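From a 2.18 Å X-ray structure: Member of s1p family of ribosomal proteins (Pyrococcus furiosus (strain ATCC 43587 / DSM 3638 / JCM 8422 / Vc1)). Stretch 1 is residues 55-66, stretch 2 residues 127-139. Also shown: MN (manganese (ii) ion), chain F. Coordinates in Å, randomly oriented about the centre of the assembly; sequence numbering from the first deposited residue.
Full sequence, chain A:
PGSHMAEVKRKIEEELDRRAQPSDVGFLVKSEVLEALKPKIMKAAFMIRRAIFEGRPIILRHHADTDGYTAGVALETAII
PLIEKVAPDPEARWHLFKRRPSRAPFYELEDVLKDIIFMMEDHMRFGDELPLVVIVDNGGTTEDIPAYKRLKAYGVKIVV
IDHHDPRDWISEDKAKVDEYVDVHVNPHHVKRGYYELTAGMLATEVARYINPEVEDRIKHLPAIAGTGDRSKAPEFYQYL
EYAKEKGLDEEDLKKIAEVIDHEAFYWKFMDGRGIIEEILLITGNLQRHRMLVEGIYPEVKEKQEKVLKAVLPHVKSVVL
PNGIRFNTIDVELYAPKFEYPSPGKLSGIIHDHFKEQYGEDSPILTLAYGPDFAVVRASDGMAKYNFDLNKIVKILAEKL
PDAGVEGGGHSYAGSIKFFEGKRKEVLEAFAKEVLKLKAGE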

ATOM      1  N   GLY A  55       8.253  28.886 -15.163  1.00 32.36           N
ATOM      2  CA  GLY A  55       8.040  28.463 -13.778  1.00 30.96           C
ATOM      3  C   GLY A  55       6.874  27.509 -13.618  1.00 30.12           C
ATOM      4  O   GLY A  55       6.300  27.397 -12.539  1.00 30.64           O
ATOM      5  N   ARG A  56       6.528  26.817 -14.695  1.00 29.59           N
ATOM      6  CA  ARG A  56       5.470  25.817 -14.673  1.00 29.71           C
ATOM      7  C   ARG A  56       6.042  24.489 -14.176  1.00 29.35           C
ATOM      8  O   ARG A  56       7.135  24.101 -14.594  1.00 30.67           O
ATOM      9  CB  ARG A  56       4.897  25.640 -16.076  1.00 29.20           C
ATOM     10  CG  ARG A  56       3.778  24.612 -16.164  1.00 30.16           C
ATOM     11  CD  ARG A  56       3.298  24.422 -17.592  1.00 29.73           C
ATOM     12  NE  ARG A  56       2.839  25.676 -18.192  1.00 30.46           N
ATOM     13  CZ  ARG A  56       1.585  26.141 -18.159  1.00 33.10           C
ATOM     14  NH1 ARG A  56       0.600  25.478 -17.560  1.00 32.08           N
ATOM     15  NH2 ARG A  56       1.310  27.297 -18.750  1.00 33.69           N
ATOM     16  N   PRO A  57       5.306  23.777 -13.301  1.00 28.50           N
ATOM     17  CA  PRO A  57       5.815  22.482 -12.858  1.00 28.12           C
ATOM     18  C   PRO A  57       5.804  21.439 -13.960  1.00 27.96           C
ATOM     19  O   PRO A  57       5.083  21.579 -14.951  1.00 27.75           O
ATOM     20  CB  PRO A  57       4.862  22.069 -11.725  1.00 28.37           C
ATOM     21  CG  PRO A  57       3.677  22.950 -11.828  1.00 28.68           C
ATOM     22  CD  PRO A  57       4.053  24.162 -12.626  1.00 28.58           C
ATOM     23  N   ILE A  58       6.629  20.412 -13.779  1.00 27.69           N
ATOM     24  CA  ILE A  58       6.723  19.299 -14.697  1.00 26.82           C
ATOM     25  C   ILE A  58       6.545  18.006 -13.914  1.00 25.79           C
ATOM     26  O   ILE A  58       7.159  17.823 -12.862  1.00 24.48           O
ATOM     27  CB  ILE A  58       8.091  19.297 -15.403  1.00 28.35           C
ATOM     28  CG1 ILE A  58       8.213  20.525 -16.306  1.00 29.85           C
ATOM     29  CG2 ILE A  58       8.303  18.009 -16.198  1.00 28.21           C
ATOM     30  CD1 ILE A  58       9.590  20.692 -16.922  1.00 31.08           C
ATOM     31  N   ILE A  59       5.694  17.124 -14.428  1.00 26.33           N
ATOM     32  CA  ILE A  59       5.614  15.751 -13.948  1.00 27.96           C
ATOM     33  C   ILE A  59       6.198  14.854 -15.023  1.00 26.27           C
ATOM     34  O   ILE A  59       5.732  14.867 -16.166  1.00 25.51           O
ATOM     35  CB  ILE A  59       4.173  15.262 -13.741  1.00 29.27           C
ATOM     36  CG1 ILE A  59       3.400  16.201 -12.848  1.00 32.72           C
ATOM     37  CG2 ILE A  59       4.176  13.863 -13.130  1.00 29.52           C
ATOM     38  CD1 ILE A  59       1.931  15.831 -12.806  1.00 35.29           C
ATOM     39  N   LEU A  60       7.201  14.073 -14.643  1.00 25.75           N
ATOM     40  CA  LEU A  60       7.790  13.079 -15.533  1.00 25.60           C
ATOM     41  C   LEU A  60       7.451  11.674 -15.034  1.00 24.45           C
ATOM     42  O   LEU A  60       7.893  11.259 -13.966  1.00 24.81           O
ATOM     43  CB  LEU A  60       9.303  13.292 -15.642  1.00 26.19           C
ATOM     44  CG  LEU A  60       9.999  12.612 -16.824  1.00 27.44           C
ATOM     45  CD1 LEU A  60      11.359  13.223 -17.074  1.00 28.46           C
ATOM     46  CD2 LEU A  60      10.149  11.115 -16.608  1.00 28.54           C
ATOM     47  N   ARG A  61       6.654  10.957 -15.819  1.00 24.90           N
ATOM     48  CA  ARG A  61       6.315   9.556 -15.567  1.00 24.82           C
ATOM     49  C   ARG A  61       7.155   8.677 -16.466  1.00 24.68           C
ATOM     50  O   ARG A  61       7.272   8.961 -17.663  1.00 24.78           O
ATOM     51  CB  ARG A  61       4.854   9.296 -15.908  1.00 25.48           C
ATOM     52  CG  ARG A  61       3.870   9.751 -14.859  1.00 26.54           C
ATOM     53  CD  ARG A  61       3.481   8.588 -13.973  1.00 27.09           C
ATOM     54  NE  ARG A  61       2.739   9.028 -12.799  1.00 26.91           N
ATOM     55  CZ  ARG A  61       2.685   8.347 -11.660  1.00 27.94           C
ATOM     56  NH1 ARG A  61       3.320   7.186 -11.535  1.00 29.87           N
ATOM     57  NH2 ARG A  61       1.984   8.821 -10.645  1.00 27.86           N
ATOM     58  N   HIS A  62       7.717   7.606 -15.906  1.00 23.88           N
ATOM     59  CA  HIS A  62       8.470   6.636 -16.687  1.00 23.62           C
ATOM     60  C   HIS A  62       8.246   5.211 -16.216  1.00 24.22           C
ATOM     61  O   HIS A  62       8.031   4.958 -15.029  1.00 25.31           O
ATOM     62  CB  HIS A  62       9.973   6.963 -16.673  1.00 23.65           C
ATOM     63  CG  HIS A  62      10.620   6.812 -15.331  1.00 23.74           C
ATOM     64  ND1 HIS A  62      10.988   5.588 -14.817  1.00 23.48           N
ATOM     65  CD2 HIS A  62      10.977   7.731 -14.404  1.00 23.73           C
ATOM     66  CE1 HIS A  62      11.535   5.757 -13.629  1.00 23.83           C
ATOM     67  NE2 HIS A  62      11.544   7.047 -13.356  1.00 24.46           N
ATOM     68  N   HIS A  63       8.321   4.276 -17.149  1.00 24.10           N
ATOM     69  CA  HIS A  63       8.265   2.862 -16.819  1.00 24.80           C
ATOM     70  C   HIS A  63       9.405   2.499 -15.859  1.00 23.55           C
ATOM     71  O   HIS A  63      10.497   3.066 -15.946  1.00 22.02           O
ATOM     72  CB  HIS A  63       8.335   2.023 -18.087  1.00 25.97           C
ATOM     73  CG  HIS A  63       8.067   0.575 -17.857  1.00 27.86           C
ATOM     74  ND1 HIS A  63       9.021  -0.398 -18.058  1.00 29.90           N
ATOM     75  CD2 HIS A  63       6.962  -0.063 -17.414  1.00 29.05           C
ATOM     76  CE1 HIS A  63       8.511  -1.579 -17.756  1.00 29.94           C
ATOM     77  NE2 HIS A  63       7.260  -1.404 -17.368  1.00 31.01           N
ATOM     78  N   ALA A  64       9.135   1.566 -14.946  1.00 23.21           N
ATOM     79  CA  ALA A  64      10.030   1.270 -13.832  1.00 24.90           C
ATOM     80  C   ALA A  64      11.031   0.151 -14.147  1.00 26.57           C
ATOM     81  O   ALA A  64      11.179  -0.791 -13.367  1.00 28.73           O
ATOM     82  CB  ALA A  64       9.221   0.908 -12.587  1.00 24.76           C
ATOM     83  N   ASP A  65      11.713   0.242 -15.285  1.00 26.53           N
ATOM     84  CA  ASP A  65      12.813  -0.671 -15.579  1.00 25.84           C
ATOM     85  C   ASP A  65      14.056   0.113 -15.978  1.00 25.35           C
ATOM     86  O   ASP A  65      14.050   1.352 -15.961  1.00 25.36           O
ATOM     87  CB  ASP A  65      12.407  -1.727 -16.616  1.00 26.20           C
ATOM     88  CG  ASP A  65      12.126  -1.150 -17.990  1.00 27.90           C
ATOM     89  OD1 ASP A  65      12.203   0.080 -18.210  1.00 30.15           O
ATOM     90  OD2 ASP A  65      11.780  -1.953 -18.869  1.00 29.95           O
ATOM     91  N   THR A  66      15.127  -0.601 -16.304  1.00 24.51           N
ATOM     92  CA  THR A  66      16.407   0.038 -16.542  1.00 24.44           C
ATOM     93  C   THR A  66      16.304   1.125 -17.613  1.00 22.59           C
ATOM     94  O   THR A  66      16.748   2.249 -17.393  1.00 20.91           O
ATOM     95  CB  THR A  66      17.502  -0.998 -16.887  1.00 25.67           C
ATOM     96  OG1 THR A  66      17.820  -1.754 -15.708  1.00 27.82           O
ATOM     97  CG2 THR A  66      18.774  -0.313 -17.383  1.00 25.81           C
TER
HETATM   98 MN    MN F 805      12.147   0.485 -23.029  1.00 42.69          MN
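Stretch 2, residues 127-139: GDELPLVVIVDNG

How does stretch 2 run along stretch 1? Its strand, 132-136, lies beside strand 58-63 in the same direction, the two axes 14° apart and 4.6 Å at their closest. Both backbones are extended, and the register is unbroken: I58 pairs with L132, I59 with V133, L60 with V134, R61 with I135 and H62 with V136, CA to CA between 4.6 and 5.0 Å. P57 and P131 lie side by side just before the strands begin, P57 CG 4.2 Å from P131 CB.

Which backbone groups satisfy one another? In a parallel pair each bonding residue reaches two residues on the partner, and here the odd-numbered positions of stretch 1 bond to the even-numbered ones of stretch 2. L132 N donates to P57 O at 3.0 Å, and L132 O accepts from I59 N at 3.0 Å. V134 then donates from N to I59 O at 2.9 Å and accepts at O from R61 N, also at 2.9 Å. V136 repeats the pattern, its N giving to R61 O at 2.8 Å and its O taking a longer bond from H63 N at 3.2 Å. Some of these carbonyls also receive CA-H...O contacts, the shortest from H62 CA to V136 O at 3.1 Å.

What fills the two faces of the sheet? I58, L60 and H62 share one with L132, V134 and V136; there L60 CD2 meets V136 CG2 at 4.0 Å and I58 CG2 meets V134 CG2 at 4.2 Å. The other carries I59 and R61 beside V133 and I135, with I59 CD1 reaching back to P131 CG at 3.6 Å. H62 ND1 donates to H63 O at 2.8 Å, while NE2 is satisfied elsewhere in the structure.

How is the entrance to the pair held? R56 starts out sideways, but its end swings in, and NH1 donates to L130 O at 2.8 Å, near the guanidinium plane. E129 CB lies over one face of that group. The salt bridge from R56 NH2 to E129 OE2 is long, 3.8 Å, and out of plane, so it works through charge alone. Water 1 donates to G55 O at 3.1 Å and accepts from E129 N at 2.8 Å.

What happens where the strands end? D65 OD1 and D137 OD2 come within 3.3 Å, two acceptors of like charge with no bond between them. The oxygen of water 2 lies 2.5 Å from D137 OD2 and 2.7 Å from D65 OD2, bridging the two carboxylates; more acceptors surround it than it has protons, so the two contacts need not both be donated at once. The same water oxygen binds the MN ion at 2.2 Å, and D137 OD1 coordinates MN directly at 2.3 Å.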

ATOM      1  N   GLY A 127      -1.310  28.304  -5.951  1.00 38.35           N
ATOM      2  CA  GLY A 127      -1.446  29.072  -7.194  1.00 37.95           C
ATOM      3  C   GLY A 127      -0.547  28.620  -8.337  1.00 39.08           C
ATOM      4  O   GLY A 127      -0.427  29.326  -9.333  1.00 39.39           O
ATOM      5  N   ASP A 128       0.087  27.453  -8.212  1.00 39.08           N
ATOM      6  CA  ASP A 128       0.896  26.898  -9.305  1.00 37.89           C
ATOM      7  C   ASP A 128       0.055  26.699 -10.559  1.00 36.39           C
ATOM      8  O   ASP A 128      -1.115  26.317 -10.482  1.00 35.49           O
ATOM      9  CB  ASP A 128       1.471  25.527  -8.931  1.00 39.48           C
ATOM     10  CG  ASP A 128       2.501  25.593  -7.833  1.00 40.24           C
ATOM     11  OD1 ASP A 128       3.162  26.629  -7.680  1.00 43.37           O
ATOM     12  OD2 ASP A 128       2.657  24.591  -7.114  1.00 41.99           O
ATOM     13  N   GLU A 129       0.659  26.930 -11.714  1.00 34.71           N
ATOM     14  CA  GLU A 129       0.058  26.509 -12.971  1.00 36.08           C
ATOM     15  C   GLU A 129      -0.017  24.983 -13.009  1.00 32.21           C
ATOM     16  O   GLU A 129       0.720  24.288 -12.304  1.00 29.94           O
ATOM     17  CB  GLU A 129       0.897  26.991 -14.154  1.00 41.03           C
ATOM     18  CG  GLU A 129       0.988  28.500 -14.303  1.00 45.73           C
ATOM     19  CD  GLU A 129      -0.234  29.091 -14.966  1.00 50.29           C
ATOM     20  OE1 GLU A 129      -1.328  29.019 -14.380  1.00 59.24           O
ATOM     21  OE2 GLU A 129      -0.101  29.633 -16.080  1.00 57.42           O
ATOM     22  N   LEU A 130      -0.909  24.466 -13.840  1.00 30.99           N
ATOM     23  CA  LEU A 130      -0.986  23.034 -14.070  1.00 30.80           C
ATOM     24  C   LEU A 130       0.253  22.594 -14.857  1.00 29.44           C
ATOM     25  O   LEU A 130       0.781  23.348 -15.678  1.00 27.76           O
ATOM     26  CB  LEU A 130      -2.264  22.672 -14.810  1.00 31.67           C
ATOM     27  CG  LEU A 130      -3.571  23.003 -14.083  1.00 33.76           C
ATOM     28  CD1 LEU A 130      -4.744  22.516 -14.916  1.00 35.08           C
ATOM     29  CD2 LEU A 130      -3.632  22.410 -12.685  1.00 33.76           C
ATOM     30  N   PRO A 131       0.747  21.387 -14.580  1.00 29.10           N
ATOM     31  CA  PRO A 131       2.060  20.999 -15.097  1.00 27.97           C
ATOM     32  C   PRO A 131       2.064  20.598 -16.560  1.00 26.34           C
ATOM     33  O   PRO A 131       1.018  20.330 -17.137  1.00 24.84           O
ATOM     34  CB  PRO A 131       2.429  19.786 -14.239  1.00 28.65           C
ATOM     35  CG  PRO A 131       1.116  19.226 -13.816  1.00 29.25           C
ATOM     36  CD  PRO A 131       0.233  20.414 -13.605  1.00 29.19           C
ATOM     37  N   LEU A 132       3.257  20.602 -17.140  1.00 25.69           N
ATOM     38  CA  LEU A 132       3.533  19.863 -18.354  1.00 25.19           C
ATOM     39  C   LEU A 132       3.786  18.427 -17.909  1.00 24.89           C
ATOM     40  O   LEU A 132       4.565  18.186 -16.980  1.00 24.66           O
ATOM     41  CB  LEU A 132       4.780  20.419 -19.052  1.00 25.20           C
ATOM     42  CG  LEU A 132       5.288  19.689 -20.299  1.00 25.02           C
ATOM     43  CD1 LEU A 132       4.312  19.888 -21.442  1.00 25.38           C
ATOM     44  CD2 LEU A 132       6.677  20.181 -20.688  1.00 25.74           C
ATOM     45  N   VAL A 133       3.121  17.489 -18.570  1.00 25.06           N
ATOM     46  CA  VAL A 133       3.296  16.070 -18.306  1.00 24.59           C
ATOM     47  C   VAL A 133       4.164  15.439 -19.402  1.00 25.11           C
ATOM     48  O   VAL A 133       3.858  15.565 -20.603  1.00 24.63           O
ATOM     49  CB  VAL A 133       1.930  15.361 -18.226  1.00 24.45           C
ATOM     50  CG1 VAL A 133       2.105  13.858 -18.068  1.00 24.20           C
ATOM     51  CG2 VAL A 133       1.113  15.920 -17.062  1.00 25.02           C
ATOM     52  N   VAL A 134       5.250  14.789 -18.975  1.00 24.13           N
ATOM     53  CA  VAL A 134       6.174  14.083 -19.870  1.00 23.54           C
ATOM     54  C   VAL A 134       6.158  12.612 -19.492  1.00 24.10           C
ATOM     55  O   VAL A 134       6.495  12.267 -18.353  1.00 24.15           O
ATOM     56  CB  VAL A 134       7.620  14.612 -19.745  1.00 23.54           C
ATOM     57  CG1 VAL A 134       8.539  13.912 -20.739  1.00 23.05           C
ATOM     58  CG2 VAL A 134       7.669  16.123 -19.946  1.00 23.58           C
ATOM     59  N   ILE A 135       5.745  11.759 -20.433  1.00 24.32           N
ATOM     60  CA  ILE A 135       5.668  10.319 -20.213  1.00 25.45           C
ATOM     61  C   ILE A 135       6.750   9.657 -21.050  1.00 24.89           C
ATOM     62  O   ILE A 135       6.880   9.965 -22.242  1.00 23.11           O
ATOM     63  CB  ILE A 135       4.339   9.704 -20.675  1.00 26.70           C
ATOM     64  CG1 ILE A 135       3.158  10.617 -20.372  1.00 29.74           C
ATOM     65  CG2 ILE A 135       4.161   8.319 -20.049  1.00 26.61           C
ATOM     66  CD1 ILE A 135       2.860  10.762 -18.895  1.00 31.31           C
ATOM     67  N   VAL A 136       7.486   8.727 -20.443  1.00 24.31           N
ATOM     68  CA  VAL A 136       8.714   8.192 -21.040  1.00 24.46           C
ATOM     69  C   VAL A 136       8.770   6.681 -20.876  1.00 25.19           C
ATOM     70  O   VAL A 136       8.536   6.155 -19.778  1.00 24.71           O
ATOM     71  CB  VAL A 136       9.948   8.819 -20.375  1.00 25.89           C
ATOM     72  CG1 VAL A 136      11.235   8.277 -20.979  1.00 27.10           C
ATOM     73  CG2 VAL A 136       9.891  10.336 -20.485  1.00 26.22           C
ATOM     74  N   ASP A 137       9.088   5.994 -21.970  1.00 25.37           N
ATOM     75  CA  ASP A 137       9.072   4.524 -22.052  1.00 26.33           C
ATOM     76  C   ASP A 137       7.679   3.907 -21.848  1.00 26.60           C
ATOM     77  O   ASP A 137       7.517   2.687 -21.775  1.00 27.25           O
ATOM     78  CB  ASP A 137      10.104   3.903 -21.099  1.00 27.02           C
ATOM     79  CG  ASP A 137      10.442   2.470 -21.469  1.00 27.96           C
ATOM     80  OD1 ASP A 137      10.622   2.190 -22.683  1.00 28.75           O
ATOM     81  OD2 ASP A 137      10.501   1.619 -20.558  1.00 27.48           O
ATOM     82  N   ASN A 138       6.679   4.775 -21.792  1.00 27.27           N
ATOM     83  CA  ASN A 138       5.276   4.422 -21.723  1.00 27.18           C
ATOM     84  C   ASN A 138       4.607   5.542 -22.503  1.00 26.49           C
ATOM     85  O   ASN A 138       5.269   6.529 -22.833  1.00 25.23           O
ATOM     86  CB  ASN A 138       4.761   4.469 -20.274  1.00 27.28           C
ATOM     87  CG  ASN A 138       4.866   3.142 -19.546  1.00 28.47           C
ATOM     88  OD1 ASN A 138       5.303   2.137 -20.098  1.00 29.57           O
ATOM     89  ND2 ASN A 138       4.463   3.141 -18.272  1.00 28.64           N
ATOM     90  N   GLY A 139       3.307   5.409 -22.763  1.00 26.03           N
ATOM     91  CA  GLY A 139       2.512   6.544 -23.224  1.00 26.83           C
ATOM     92  C   GLY A 139       2.165   6.580 -24.700  1.00 26.58           C
ATOM     93  O   GLY A 139       1.263   7.312 -25.107  1.00 27.51           O
TER
HETATM   94  O   HOH W   1       3.323  27.662 -11.792  1.00 45.69           O
HETATM   95  O   HOH W   2      12.033  -0.302 -21.013  1.00 30.46           O
HETATM   96  O   HOH W   3      10.887  -1.316 -23.381  1.00 34.42           O